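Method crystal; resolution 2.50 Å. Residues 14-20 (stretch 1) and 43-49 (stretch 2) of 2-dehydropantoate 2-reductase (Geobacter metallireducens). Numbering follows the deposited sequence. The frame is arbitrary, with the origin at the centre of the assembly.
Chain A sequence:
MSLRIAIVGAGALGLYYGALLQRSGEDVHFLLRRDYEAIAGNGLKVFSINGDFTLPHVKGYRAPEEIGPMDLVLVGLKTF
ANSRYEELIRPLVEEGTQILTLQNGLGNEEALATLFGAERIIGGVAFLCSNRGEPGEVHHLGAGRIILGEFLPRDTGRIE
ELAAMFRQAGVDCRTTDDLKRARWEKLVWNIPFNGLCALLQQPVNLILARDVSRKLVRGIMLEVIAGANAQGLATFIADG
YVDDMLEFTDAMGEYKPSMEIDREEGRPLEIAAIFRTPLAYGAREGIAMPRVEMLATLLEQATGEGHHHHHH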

# COMPACT_ATOMS: atom_id res chain seq x y z
N GLY A 14 -12.02 -10.83 -14.35
CA GLY A 14 -13.22 -11.62 -14.59
C GLY A 14 -12.99 -13.09 -14.30
O GLY A 14 -13.86 -13.77 -13.74
N LEU A 15 -11.81 -13.58 -14.68
CA LEU A 15 -11.42 -14.95 -14.40
C LEU A 15 -11.18 -15.17 -12.92
O LEU A 15 -11.71 -16.12 -12.34
N TYR A 16 -10.42 -14.27 -12.30
CA TYR A 16 -10.08 -14.33 -10.87
C TYR A 16 -11.30 -14.37 -9.97
O TYR A 16 -11.39 -15.22 -9.08
N TYR A 17 -12.24 -13.46 -10.20
CA TYR A 17 -13.46 -13.42 -9.40
C TYR A 17 -14.39 -14.59 -9.67
O TYR A 17 -14.99 -15.13 -8.75
N GLY A 18 -14.49 -14.99 -10.94
CA GLY A 18 -15.30 -16.14 -11.32
C GLY A 18 -14.77 -17.45 -10.77
O GLY A 18 -15.55 -18.34 -10.40
N ALA A 19 -13.44 -17.58 -10.72
CA ALA A 19 -12.79 -18.76 -10.16
C ALA A 19 -13.00 -18.86 -8.66
O ALA A 19 -13.17 -19.96 -8.14
N LEU A 20 -13.00 -17.72 -7.98
CA LEU A 20 -13.29 -17.68 -6.55
C LEU A 20 -14.76 -17.95 -6.28
O LEU A 20 -15.11 -18.58 -5.28
N GLY A 43 -8.52 -26.78 -17.85
CA GLY A 43 -9.06 -25.96 -16.77
C GLY A 43 -8.12 -24.80 -16.54
O GLY A 43 -7.06 -24.71 -17.17
N LEU A 44 -8.50 -23.89 -15.63
CA LEU A 44 -7.65 -22.73 -15.34
C LEU A 44 -6.94 -22.82 -13.99
O LEU A 44 -7.49 -23.34 -13.02
N LYS A 45 -5.71 -22.30 -13.96
CA LYS A 45 -4.90 -22.29 -12.75
C LYS A 45 -4.84 -20.87 -12.19
O LYS A 45 -4.51 -19.93 -12.91
N VAL A 46 -5.17 -20.72 -10.91
CA VAL A 46 -5.07 -19.43 -10.25
C VAL A 46 -3.88 -19.44 -9.30
O VAL A 46 -3.82 -20.24 -8.37
N PHE A 47 -2.93 -18.55 -9.56
CA PHE A 47 -1.80 -18.35 -8.68
C PHE A 47 -2.04 -17.09 -7.87
O PHE A 47 -2.29 -16.03 -8.42
N SER A 48 -1.98 -17.23 -6.55
CA SER A 48 -2.22 -16.10 -5.65
C SER A 48 -1.10 -15.93 -4.64
O SER A 48 -0.27 -16.82 -4.45
N ILE A 49 -1.10 -14.77 -4.00
CA ILE A 49 -0.28 -14.54 -2.82
C ILE A 49 -0.93 -15.25 -1.63
O ILE A 49 -0.26 -15.58 -0.64

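The helix of residues 14-20 crosses the strand of residues 44-48 nearly at right angles, at 97° between their N-to-C directions, and the axes approach to 9.7 Å. No hydrogen bond joins the two stretches; the interface is made by side chains, mainly apolar, and buries 219 Å² in total. Gly14, at the start of the helical segment, lies out of reach of the strand. Leu15 points toward it in an m,t rotamer, which brings its CD2 to 3.8 Å from CD2 of Leu44. Leu44 also points toward the helix; its chi1 is p, whereas its chi2 of 98° lies between wells.

The CA-to-CB bond of Tyr16 is directed sideways, but with chi1 t the ring comes nearer to the strand and presents its edge. Tyr16 CD1 lies 4.2 Å from CG1 of Val46, an inward-pointing residue with chi1 t, and Tyr16 CE1 lies 4.1 Å from OG of Ser48. The latter is a contact without a hydrogen bond: the serine, in the m rotamer, points toward the helix, but its hydroxyl is hydrogen-bonded elsewhere in the structure. Tyr17, with chi1 m, makes no contact with the strand, and Gly18 is likewise out of reach.

One helical turn after Leu15, and linked to it by the backbone hydrogen bond from Ala19 N to Leu15 O (2.8 Å), Ala19 points toward the strand. Its methyl group touches two strand side chains, with CB 3.9 Å from CD1 of Leu44 and 3.8 Å from CG2 of Val46. Leu44 thus bridges Leu15 and Ala19, while Val46 meets both Tyr16 and Ala19. Leu20, in an m,t rotamer, stays beyond contact distance. The alternation of the strand explains the pattern: Leu44, Val46 and Ser48 face the helix, whereas Lys45 and Phe47 do not reach it.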

# COMPACT_ATOMS: atom_id res chain seq x y z
CB LEU A 15 -10.17 -15.34 -15.20
CG LEU A 15 -10.28 -15.67 -16.69
CD1 LEU A 15 -8.91 -15.95 -17.27
CD2 LEU A 15 -11.21 -16.85 -16.95
CB TYR A 16 -9.18 -13.15 -10.48
CG TYR A 16 -8.89 -13.04 -9.00
CD1 TYR A 16 -8.08 -13.97 -8.34
CD2 TYR A 16 -9.41 -11.98 -8.25
CE1 TYR A 16 -7.82 -13.86 -6.97
CE2 TYR A 16 -9.15 -11.86 -6.89
CZ TYR A 16 -8.35 -12.80 -6.26
OH TYR A 16 -8.09 -12.68 -4.91
CB TYR A 17 -14.19 -12.08 -9.57
CG TYR A 17 -13.50 -10.92 -8.90
CD1 TYR A 17 -12.99 -11.04 -7.60
CD2 TYR A 17 -13.35 -9.70 -9.55
CE1 TYR A 17 -12.35 -9.97 -6.98
CE2 TYR A 17 -12.71 -8.63 -8.94
CZ TYR A 17 -12.22 -8.77 -7.65
OH TYR A 17 -11.59 -7.70 -7.06
CB ALA A 19 -11.31 -18.75 -10.48
CB LEU A 20 -12.87 -16.34 -5.93
CG LEU A 20 -11.38 -15.97 -5.85
CD1 LEU A 20 -11.25 -14.61 -5.20
CD2 LEU A 20 -10.54 -16.99 -5.10
CB LEU A 44 -8.41 -21.41 -15.52
CG LEU A 44 -9.65 -21.06 -14.69
CD1 LEU A 44 -9.29 -20.17 -13.52
CD2 LEU A 44 -10.68 -20.39 -15.57
CB LYS A 45 -3.48 -22.77 -13.05
CG LYS A 45 -3.39 -24.14 -13.70
CD LYS A 45 -2.01 -24.75 -13.48
CE LYS A 45 -2.01 -26.24 -13.75
NZ LYS A 45 -0.78 -26.89 -13.24
CB VAL A 46 -6.37 -19.05 -9.48
CG1 VAL A 46 -6.19 -17.74 -8.72
CG2 VAL A 46 -7.53 -18.92 -10.44
CB PHE A 47 -0.49 -18.27 -9.48
CG PHE A 47 -0.27 -19.45 -10.39
CD1 PHE A 47 -0.50 -19.35 -11.76
CD2 PHE A 47 0.16 -20.67 -9.88
CE1 PHE A 47 -0.31 -20.44 -12.60
CE2 PHE A 47 0.36 -21.77 -10.71
CZ PHE A 47 0.13 -21.65 -12.07
CB SER A 48 -3.55 -16.29 -4.90
OG SER A 48 -4.66 -16.09 -5.76
CB ILE A 49 -0.13 -13.04 -2.53
CG1 ILE A 49 -1.47 -12.32 -2.73
CG2 ILE A 49 0.94 -12.44 -3.44
CD1 ILE A 49 -1.62 -11.07 -1.89